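Local structure of DegT/DnrJ/EryC1/StrS aminotransferase (Brucella abortus 2308, 4QGR) at residues A[14-19]-A[359-364]; A[269-274]-A[293-298]; A[46-51]-A[58-63]. The protein binds pyridoxal 5'-phosphate and probably catalyses the transfer of amino groups with this cofactor. All coordinates share one frame; numbering follows the deposited sequence.

Contact 1 (A[14-19]-A[359-364]); sequences LGAQRA and HPYLSE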
loop_
_atom_site.group_PDB
_atom_site.type_symbol
_atom_site.label_atom_id
_atom_site.label_comp_id
_atom_site.label_asym_id
_atom_site.label_seq_id
_atom_site.Cartn_x
_atom_site.Cartn_y
_atom_site.Cartn_z
ATOM N N LEU A 14 -13.405 5.977 -18.531
ATOM C CA LEU A 14 -12.654 4.720 -18.486
ATOM C C LEU A 14 -13.329 3.664 -19.362
ATOM O O LEU A 14 -12.685 2.812 -19.923
ATOM C CB LEU A 14 -12.475 4.207 -17.060
ATOM C CG LEU A 14 -11.684 5.180 -16.167
ATOM C CD1 LEU A 14 -11.583 4.576 -14.765
ATOM C CD2 LEU A 14 -10.299 5.530 -16.713
ATOM N N GLY A 15 -14.644 3.717 -19.476
ATOM C CA GLY A 15 -15.351 2.753 -20.325
ATOM C C GLY A 15 -14.992 2.818 -21.809
ATOM O O GLY A 15 -14.875 1.765 -22.490
ATOM N N ALA A 16 -14.835 4.029 -22.320
ATOM C CA ALA A 16 -14.521 4.217 -23.735
ATOM C C ALA A 16 -13.114 3.716 -24.018
ATOM O O ALA A 16 -12.825 3.132 -25.084
ATOM C CB ALA A 16 -14.621 5.670 -24.133
ATOM N N GLN A 17 -12.240 3.960 -23.045
ATOM C CA GLN A 17 -10.882 3.465 -23.151
ATOM C C GLN A 17 -10.860 1.941 -23.108
ATOM O O GLN A 17 -10.198 1.311 -23.903
ATOM C CB GLN A 17 -10.008 4.052 -22.042
ATOM C CG GLN A 17 -8.574 3.532 -22.121
ATOM C CD GLN A 17 -7.768 3.923 -20.902
ATOM O OE1 GLN A 17 -8.077 3.537 -19.787
ATOM N NE2 GLN A 17 -6.681 4.644 -21.129
ATOM N N ARG A 18 -11.592 1.351 -22.165
ATOM C CA ARG A 18 -11.627 -0.083 -22.062
ATOM C C ARG A 18 -12.195 -0.672 -23.356
ATOM O O ARG A 18 -11.720 -1.725 -23.819
ATOM C CB ARG A 18 -12.424 -0.523 -20.837
ATOM C CG ARG A 18 -12.382 -2.017 -20.588
ATOM C CD ARG A 18 -13.081 -2.418 -19.296
ATOM N NE ARG A 18 -14.515 -2.492 -19.484
ATOM C CZ ARG A 18 -15.159 -3.506 -20.104
ATOM N NH1 ARG A 18 -14.534 -4.592 -20.583
ATOM N NH2 ARG A 18 -16.475 -3.455 -20.241
ATOM N N ALA A 19 -13.255 -0.060 -23.895
ATOM C CA ALA A 19 -13.835 -0.595 -25.149
ATOM C C ALA A 19 -12.768 -0.711 -26.260
ATOM O O ALA A 19 -12.778 -1.687 -27.071
ATOM C CB ALA A 19 -15.008 0.248 -25.612
ATOM N N HIS A 359 -10.459 13.825 -21.508
ATOM C CA HIS A 359 -9.960 12.468 -21.719
ATOM C C HIS A 359 -9.810 12.271 -23.230
ATOM O O HIS A 359 -10.324 13.088 -24.011
ATOM C CB HIS A 359 -10.897 11.424 -21.089
ATOM C CG HIS A 359 -12.325 11.526 -21.510
ATOM N ND1 HIS A 359 -12.812 10.917 -22.643
ATOM C CD2 HIS A 359 -13.366 12.212 -20.986
ATOM C CE1 HIS A 359 -14.099 11.155 -22.751
ATOM N NE2 HIS A 359 -14.465 11.944 -21.765
ATOM N N PRO A 360 -9.146 11.183 -23.653
ATOM C CA PRO A 360 -8.870 11.040 -25.073
ATOM C C PRO A 360 -10.081 10.824 -25.960
ATOM O O PRO A 360 -9.952 10.986 -27.179
ATOM C CB PRO A 360 -7.901 9.828 -25.123
ATOM C CG PRO A 360 -7.334 9.728 -23.731
ATOM C CD PRO A 360 -8.466 10.147 -22.859
ATOM N N TYR A 361 -11.215 10.433 -25.372
ATOM C CA TYR A 361 -12.415 10.005 -26.105
ATOM C C TYR A 361 -13.553 11.012 -26.164
ATOM O O TYR A 361 -14.680 10.705 -26.591
ATOM C CB TYR A 361 -12.863 8.662 -25.547
ATOM C CG TYR A 361 -11.671 7.736 -25.488
ATOM C CD1 TYR A 361 -11.280 7.039 -26.611
ATOM C CD2 TYR A 361 -10.883 7.622 -24.336
ATOM C CE1 TYR A 361 -10.146 6.256 -26.609
ATOM C CE2 TYR A 361 -9.740 6.834 -24.333
ATOM C CZ TYR A 361 -9.397 6.138 -25.474
ATOM O OH TYR A 361 -8.265 5.357 -25.557
ATOM N N LEU A 362 -13.261 12.248 -25.761
ATOM C CA LEU A 362 -14.259 13.290 -25.804
ATOM C C LEU A 362 -14.542 13.630 -27.254
ATOM O O LEU A 362 -13.638 13.973 -28.009
ATOM C CB LEU A 362 -13.742 14.519 -25.059
ATOM C CG LEU A 362 -14.722 15.655 -24.806
ATOM C CD1 LEU A 362 -15.784 15.207 -23.793
ATOM C CD2 LEU A 362 -13.971 16.898 -24.326
ATOM N N SER A 363 -15.801 13.536 -27.653
ATOM C CA SER A 363 -16.146 13.782 -29.062
ATOM C C SER A 363 -16.171 15.272 -29.384
ATOM O O SER A 363 -16.347 16.121 -28.500
ATOM C CB SER A 363 -17.513 13.173 -29.373
ATOM O OG SER A 363 -18.564 13.912 -28.738
ATOM N N GLU A 364 -16.060 15.582 -30.675
ATOM C CA GLU A 364 -16.201 16.969 -31.118
ATOM C C GLU A 364 -17.537 17.520 -30.660
ATOM O O GLU A 364 -17.602 18.616 -30.128
ATOM C CB GLU A 364 -16.147 17.085 -32.636
ATOM C CG GLU A 364 -14.773 17.106 -33.243
ATOM C CD GLU A 364 -14.759 17.744 -34.622
ATOM O OE1 GLU A 364 -15.629 18.602 -34.937
ATOM O OE2 GLU A 364 -13.871 17.367 -35.400
#
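The backbones of A16 and Y361 approach to 6.6 Å between their CA atoms, where the short helix 14-20 meets a type I beta turn running from H359 to L362. The turn lies between strand 353-356 and helix 364-377, so the contact joins the N-terminal end of this aminotransferase chain to its C-terminal part. Every close contact between the segments is made by Y361. Its CG stands anti to its own carbonyl carbon (chi1 -49°), which lays the ring along the helix so that the backbone N of Q17 sits over one face, toward the rim. On the opposite face is CB of P360, so the ring is held between its own turn and the helix. At the root of the tyrosine, CB of A16 meets CB of Y361 at 3.7 Å; farther out, CB of Q17 lies 3.6 Å from Y361 CE2. The glutamine chain then crosses the phenol obliquely, its amide plane 72° from the ring plane. No hydrogen bond links the two segments directly. Instead, E263 of helix 247-278 joins their polar ends, since its OE2 bonds both the hydroxyl of Y361 and NE2 of Q17, while K256 of the same helix reaches OE1 of Q17. Inside the turn, the backbone N of Y361 donates to ND1 of H359 in a long, bent bond of 3.2 Å, tilted 27° from the imidazole plane.

Contact 2 (A[269-274]-A[293-298]); sequences RIARRY and SAWAQY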
loop_
_atom_site.group_PDB
_atom_site.type_symbol
_atom_site.label_atom_id
_atom_site.label_comp_id
_atom_site.label_asym_id
_atom_site.label_seq_id
_atom_site.Cartn_x
_atom_site.Cartn_y
_atom_site.Cartn_z
ATOM N N ARG A 269 -4.670 17.685 -28.636
ATOM C CA ARG A 269 -5.642 18.208 -29.631
ATOM C C ARG A 269 -6.891 18.774 -28.942
ATOM O O ARG A 269 -7.335 19.871 -29.225
ATOM C CB ARG A 269 -6.009 17.122 -30.644
ATOM C CG ARG A 269 -7.253 17.406 -31.446
ATOM C CD ARG A 269 -7.543 16.244 -32.391
ATOM N NE ARG A 269 -7.796 14.964 -31.718
ATOM C CZ ARG A 269 -8.921 14.638 -31.103
ATOM N NH1 ARG A 269 -9.911 15.507 -30.967
ATOM N NH2 ARG A 269 -9.038 13.443 -30.569
ATOM N N ILE A 270 -7.417 18.038 -27.980
ATOM C CA ILE A 270 -8.609 18.428 -27.248
ATOM C C ILE A 270 -8.389 19.695 -26.405
ATOM O O ILE A 270 -9.212 20.622 -26.427
ATOM C CB ILE A 270 -9.102 17.226 -26.391
ATOM C CG1 ILE A 270 -9.616 16.133 -27.356
ATOM C CG2 ILE A 270 -10.181 17.664 -25.411
ATOM C CD1 ILE A 270 -9.682 14.743 -26.726
ATOM N N ALA A 271 -7.258 19.745 -25.692
ATOM C CA ALA A 271 -6.919 20.900 -24.852
ATOM C C ALA A 271 -6.757 22.135 -25.681
ATOM O O ALA A 271 -7.196 23.193 -25.274
ATOM C CB ALA A 271 -5.657 20.653 -24.063
ATOM N N ARG A 272 -6.098 22.010 -26.835
ATOM C CA ARG A 272 -5.876 23.179 -27.707
ATOM C C ARG A 272 -7.195 23.705 -28.242
ATOM O O ARG A 272 -7.401 24.908 -28.345
ATOM C CB ARG A 272 -4.888 22.845 -28.840
ATOM C CG ARG A 272 -3.453 22.731 -28.325
ATOM C CD ARG A 272 -2.433 22.393 -29.420
ATOM N NE ARG A 272 -1.083 22.205 -28.864
ATOM C CZ ARG A 272 -0.237 23.197 -28.543
ATOM N NH1 ARG A 272 -0.576 24.474 -28.696
ATOM N NH2 ARG A 272 0.964 22.914 -28.041
ATOM N N ARG A 273 -8.099 22.795 -28.561
ATOM C CA ARG A 273 -9.421 23.197 -29.037
ATOM C C ARG A 273 -10.206 23.931 -27.932
ATOM O O ARG A 273 -10.853 24.954 -28.217
ATOM C CB ARG A 273 -10.191 22.006 -29.607
ATOM C CG ARG A 273 -11.416 22.395 -30.420
ATOM C CD ARG A 273 -11.841 21.212 -31.273
ATOM N NE ARG A 273 -12.958 21.570 -32.142
ATOM C CZ ARG A 273 -14.248 21.382 -31.875
ATOM N NH1 ARG A 273 -14.653 20.791 -30.757
ATOM N NH2 ARG A 273 -15.158 21.758 -32.774
ATOM N N TYR A 274 -10.163 23.454 -26.693
ATOM C CA TYR A 274 -10.775 24.231 -25.611
ATOM C C TYR A 274 -10.116 25.605 -25.484
ATOM O O TYR A 274 -10.800 26.623 -25.308
ATOM C CB TYR A 274 -10.583 23.550 -24.263
ATOM C CG TYR A 274 -11.577 22.514 -23.773
ATOM C CD1 TYR A 274 -12.973 22.725 -23.803
ATOM C CD2 TYR A 274 -11.101 21.352 -23.151
ATOM C CE1 TYR A 274 -13.847 21.790 -23.275
ATOM C CE2 TYR A 274 -11.950 20.415 -22.611
ATOM C CZ TYR A 274 -13.337 20.644 -22.660
ATOM O OH TYR A 274 -14.172 19.727 -22.089
ATOM N N SER A 293 1.503 18.739 -21.994
ATOM C CA SER A 293 0.923 18.344 -20.716
ATOM C C SER A 293 0.258 16.966 -20.834
ATOM O O SER A 293 -0.256 16.592 -21.910
ATOM C CB SER A 293 -0.148 19.375 -20.286
ATOM O OG SER A 293 -0.761 18.928 -19.074
ATOM N N ALA A 294 0.276 16.187 -19.746
ATOM C CA ALA A 294 -0.522 14.989 -19.695
ATOM C C ALA A 294 -2.019 15.301 -19.568
ATOM O O ALA A 294 -2.827 14.416 -19.809
ATOM C CB ALA A 294 -0.097 14.095 -18.563
ATOM N N TRP A 295 -2.389 16.558 -19.261
ATOM C CA TRP A 295 -3.824 16.919 -19.100
ATOM C C TRP A 295 -4.559 15.941 -18.211
ATOM O O TRP A 295 -5.661 15.511 -18.534
ATOM C CB TRP A 295 -4.525 17.046 -20.453
ATOM C CG TRP A 295 -3.907 18.179 -21.274
ATOM C CD1 TRP A 295 -3.134 18.055 -22.383
ATOM C CD2 TRP A 295 -3.991 19.557 -20.989
ATOM N NE1 TRP A 295 -2.735 19.290 -22.827
ATOM C CE2 TRP A 295 -3.257 20.234 -21.975
ATOM C CE3 TRP A 295 -4.672 20.309 -20.022
ATOM C CZ2 TRP A 295 -3.149 21.614 -22.007
ATOM C CZ3 TRP A 295 -4.520 21.708 -20.040
ATOM C CH2 TRP A 295 -3.791 22.335 -21.028
ATOM N N ALA A 296 -3.989 15.622 -17.058
ATOM C CA ALA A 296 -4.735 14.899 -16.059
ATOM C C ALA A 296 -6.041 15.600 -15.759
ATOM O O ALA A 296 -7.061 14.952 -15.498
ATOM C CB ALA A 296 -3.907 14.757 -14.815
ATOM N N GLN A 297 -6.014 16.936 -15.769
ATOM C CA GLN A 297 -7.219 17.759 -15.700
ATOM C C GLN A 297 -7.052 18.941 -16.656
ATOM O O GLN A 297 -5.911 19.410 -16.900
ATOM C CB GLN A 297 -7.462 18.346 -14.282
ATOM C CG GLN A 297 -7.481 17.283 -13.189
ATOM C CD GLN A 297 -8.645 16.341 -13.234
ATOM O OE1 GLN A 297 -9.657 16.634 -13.869
ATOM N NE2 GLN A 297 -8.532 15.201 -12.495
ATOM N N TYR A 298 -8.184 19.462 -17.120
ATOM C CA TYR A 298 -8.238 20.653 -17.969
ATOM C C TYR A 298 -8.909 21.713 -17.103
ATOM O O TYR A 298 -10.117 21.661 -16.864
ATOM C CB TYR A 298 -9.004 20.410 -19.255
ATOM C CG TYR A 298 -9.041 21.683 -20.094
ATOM C CD1 TYR A 298 -10.049 22.636 -19.900
ATOM C CD2 TYR A 298 -8.015 21.994 -20.944
ATOM C CE1 TYR A 298 -10.054 23.845 -20.626
ATOM C CE2 TYR A 298 -8.007 23.206 -21.663
ATOM C CZ TYR A 298 -9.017 24.129 -21.471
ATOM O OH TYR A 298 -9.036 25.325 -22.177
#
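Y274 and Y298 stack their rings face to face, with centroids 4.4 Å apart and planes inclined by 29°, a stack that is noticeably tilted. Traced outward, the Y274 side chain meets the other ring along its CD2 side. Its CB touches the phenol end, with Y274 CB 3.1 Å from Y298 OH, a tight approach. Y274 CG follows at 3.7 Å from Y298 CE1. The CD2 branch then comes over the centre of the Y298 ring, and Y274 CE2 lies 4.0 Å from Y298 CD1 and near CG, at the CB end of that ring. The tip goes beyond the stack, where the hydroxyl of Y274 bonds O of P357. Y298 OH is likewise fixed from outside, by OD1 of N275, so both phenols are anchored at their polar ends.

One helical turn earlier, A271 presents its methyl group to W295. A271 CB lies 3.5 Å from the centroid of the W295 five-membered ring and 25° off the ring normal, which is a CH-pi contact, and it presses closest on W295 CE2 at 3.2 Å. CB of S293 packs on the opposite face of the indole. S293 also shapes the loop: its OG accepts from N of W295 at 2.9 Å, closing an ST turn.

All four touching residues are buried. The contact lies between the long helix 247-278 and the loop leading into strand 298-301; that strand pairs with strand 353-356, whose L356 touches both tyrosines, while Q367 and I370 of helix 364-377 pack against Y274.

Contact 3 (A[46-51]-A[58-63]); sequences EFEKKL and EHVIAC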
loop_
_atom_site.group_PDB
_atom_site.type_symbol
_atom_site.label_atom_id
_atom_site.label_comp_id
_atom_site.label_asym_id
_atom_site.label_seq_id
_atom_site.Cartn_x
_atom_site.Cartn_y
_atom_site.Cartn_z
ATOM N N GLU A 46 8.381 -6.557 -16.885
ATOM C CA GLU A 46 8.112 -6.205 -18.253
ATOM C C GLU A 46 7.592 -4.772 -18.337
ATOM O O GLU A 46 8.041 -3.958 -19.186
ATOM C CB GLU A 46 7.156 -7.246 -18.863
ATOM C CG GLU A 46 6.830 -6.990 -20.307
ATOM C CD GLU A 46 5.788 -7.957 -20.882
ATOM O OE1 GLU A 46 5.334 -8.917 -20.174
ATOM O OE2 GLU A 46 5.410 -7.678 -22.049
ATOM N N PHE A 47 6.642 -4.442 -17.468
ATOM C CA PHE A 47 6.096 -3.090 -17.468
ATOM C C PHE A 47 7.182 -2.076 -17.052
ATOM O O PHE A 47 7.284 -1.004 -17.652
ATOM C CB PHE A 47 4.821 -3.008 -16.602
ATOM C CG PHE A 47 4.306 -1.630 -16.401
ATOM C CD1 PHE A 47 3.774 -0.914 -17.466
ATOM C CD2 PHE A 47 4.329 -1.037 -15.157
ATOM C CE1 PHE A 47 3.312 0.354 -17.296
ATOM C CE2 PHE A 47 3.848 0.221 -14.978
ATOM C CZ PHE A 47 3.322 0.923 -16.061
ATOM N N GLU A 48 7.980 -2.411 -16.055
ATOM C CA GLU A 48 9.041 -1.471 -15.616
ATOM C C GLU A 48 9.955 -1.140 -16.809
ATOM O O GLU A 48 10.338 0.011 -17.020
ATOM C CB GLU A 48 9.870 -2.073 -14.471
ATOM C CG GLU A 48 9.129 -2.154 -13.130
ATOM C CD GLU A 48 9.950 -2.809 -11.990
ATOM O OE1 GLU A 48 10.922 -3.575 -12.253
ATOM O OE2 GLU A 48 9.621 -2.566 -10.816
ATOM N N LYS A 49 10.310 -2.156 -17.578
ATOM C CA LYS A 49 11.196 -1.939 -18.731
ATOM C C LYS A 49 10.602 -1.101 -19.824
ATOM O O LYS A 49 11.230 -0.174 -20.322
ATOM C CB LYS A 49 11.639 -3.273 -19.323
ATOM C CG LYS A 49 12.706 -3.845 -18.457
ATOM C CD LYS A 49 12.884 -5.331 -18.633
ATOM C CE LYS A 49 13.642 -5.864 -17.419
ATOM N NZ LYS A 49 13.869 -7.320 -17.531
ATOM N N LYS A 50 9.366 -1.423 -20.183
ATOM C CA LYS A 50 8.680 -0.715 -21.255
ATOM C C LYS A 50 8.380 0.719 -20.840
ATOM O O LYS A 50 8.624 1.648 -21.637
ATOM C CB LYS A 50 7.423 -1.459 -21.695
ATOM C CG LYS A 50 7.789 -2.741 -22.433
ATOM C CD LYS A 50 6.598 -3.562 -22.914
ATOM C CE LYS A 50 7.114 -4.659 -23.870
ATOM N NZ LYS A 50 6.312 -5.912 -23.712
ATOM N N LEU A 51 7.958 0.924 -19.593
ATOM C CA LEU A 51 7.730 2.297 -19.110
ATOM C C LEU A 51 9.050 3.080 -19.029
ATOM O O LEU A 51 9.131 4.256 -19.423
ATOM C CB LEU A 51 7.047 2.330 -17.754
ATOM C CG LEU A 51 6.614 3.705 -17.246
ATOM C CD1 LEU A 51 5.692 4.431 -18.211
ATOM C CD2 LEU A 51 5.965 3.574 -15.864
ATOM N N GLU A 58 16.516 5.062 -16.680
ATOM C CA GLU A 58 17.202 3.758 -16.639
ATOM C C GLU A 58 16.523 2.777 -15.707
ATOM O O GLU A 58 16.577 1.561 -15.941
ATOM C CB GLU A 58 18.638 3.927 -16.174
ATOM C CG GLU A 58 19.485 4.764 -17.112
ATOM C CD GLU A 58 20.936 4.870 -16.655
ATOM O OE1 GLU A 58 21.510 3.857 -16.185
ATOM O OE2 GLU A 58 21.487 5.985 -16.766
ATOM N N HIS A 59 15.932 3.281 -14.640
ATOM C CA HIS A 59 15.327 2.420 -13.610
ATOM C C HIS A 59 13.903 2.804 -13.345
ATOM O O HIS A 59 13.638 3.954 -12.993
ATOM C CB HIS A 59 16.117 2.473 -12.283
ATOM C CG HIS A 59 17.578 2.155 -12.451
ATOM N ND1 HIS A 59 18.054 0.865 -12.532
ATOM C CD2 HIS A 59 18.650 2.964 -12.607
ATOM C CE1 HIS A 59 19.363 0.887 -12.751
ATOM N NE2 HIS A 59 19.752 2.153 -12.783
ATOM N N VAL A 60 12.997 1.824 -13.421
ATOM C CA VAL A 60 11.591 2.010 -13.020
ATOM C C VAL A 60 11.322 1.010 -11.925
ATOM O O VAL A 60 11.585 -0.210 -12.093
ATOM C CB VAL A 60 10.606 1.757 -14.158
ATOM C CG1 VAL A 60 9.148 1.828 -13.632
ATOM C CG2 VAL A 60 10.873 2.734 -15.318
ATOM N N ILE A 61 10.856 1.524 -10.792
ATOM C CA ILE A 61 10.602 0.692 -9.614
ATOM C C ILE A 61 9.095 0.762 -9.337
ATOM O O ILE A 61 8.595 1.708 -8.702
ATOM C CB ILE A 61 11.396 1.180 -8.402
ATOM C CG1 ILE A 61 12.899 1.270 -8.698
ATOM C CG2 ILE A 61 11.137 0.252 -7.215
ATOM C CD1 ILE A 61 13.325 2.655 -9.128
ATOM N N ALA A 62 8.381 -0.259 -9.786
ATOM C CA ALA A 62 6.916 -0.292 -9.588
ATOM C C ALA A 62 6.612 -0.468 -8.106
ATOM O O ALA A 62 7.387 -1.082 -7.395
ATOM C CB ALA A 62 6.281 -1.399 -10.435
ATOM N N CYS A 63 5.498 0.108 -7.631
ATOM C CA CYS A 63 5.104 -0.036 -6.222
ATOM C C CYS A 63 3.588 0.041 -6.097
ATOM O O CYS A 63 2.869 0.014 -7.120
ATOM C CB CYS A 63 5.805 1.035 -5.373
ATOM S SG CYS A 63 5.580 2.755 -5.902
HETATM O O HOH W 1 9.125 -3.740 -8.330
#
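E48 holds its CG anti to its own carbonyl carbon (chi1 -72°) and runs extended from there, a course that carries its carboxylate off helix 42-55 and across to strand 59-63. On the strand, V60 has CG1 anti to the backbone N and CG2 beside it, and its two methyls rest against the E48 turn of the helix: V60 CG2 comes to 3.3 Å from O of E48, and V60 CG1 lies 3.9 Å from E48 CA, with L51 CD2 more loosely beside it. This is a helix-loop-strand unit in which the chain turns back obliquely, the two directions 139° apart and the axes approaching to 7.5 Å. The strand is an outermost one of the chain's large mixed sheet, bonded to strand 208-212.

The directional bond is from the backbone N of A62 to OE2 of E48, 2.8 Å long and nearly straight at 168°. The donor arrives on the anti side of the carboxylate, tilted out of its plane. A water donates to E48 OE2 at 2.8 Å and makes a weak second bond to O of A62. The methyl of A62 also lies against the carboxylate, with CB 3.6 Å from E48 OE2.

The carboxylate has to pass close to another acceptor, as E48 CD is 3.1 Å from O of V60. R222 of helix 215-224 resolves this opposition, NH1 forming a salt bridge with E48 OE2 while NH2 bonds O of V60. With peptide, water and arginine all donating to OE2, E48 is probably ionised, and its charge is probably balanced by the guanidinium of R222.

Overall arrangement
From the N terminus, the chain first enters helix 14-20, which opens contact 1, but that contact closes only some 340 residues later, at the turn before helix 364-377. The other two contacts are nested inside this large loop and do not cross each other. Contact 3 closes almost at once, joining helix 42-55 to an outer strand of the mixed sheet. Contact 2 follows in series, after seven of the eight strands of that sheet, and ties helix 247-278 to the approach of strand 298-301. Contacts 1 and 2 are neighbours with centres 14 Å apart, and they touch where I270 CD1 meets H359 O at 3.2 Å. Contact 3 lies about 26 Å from either, centre to centre.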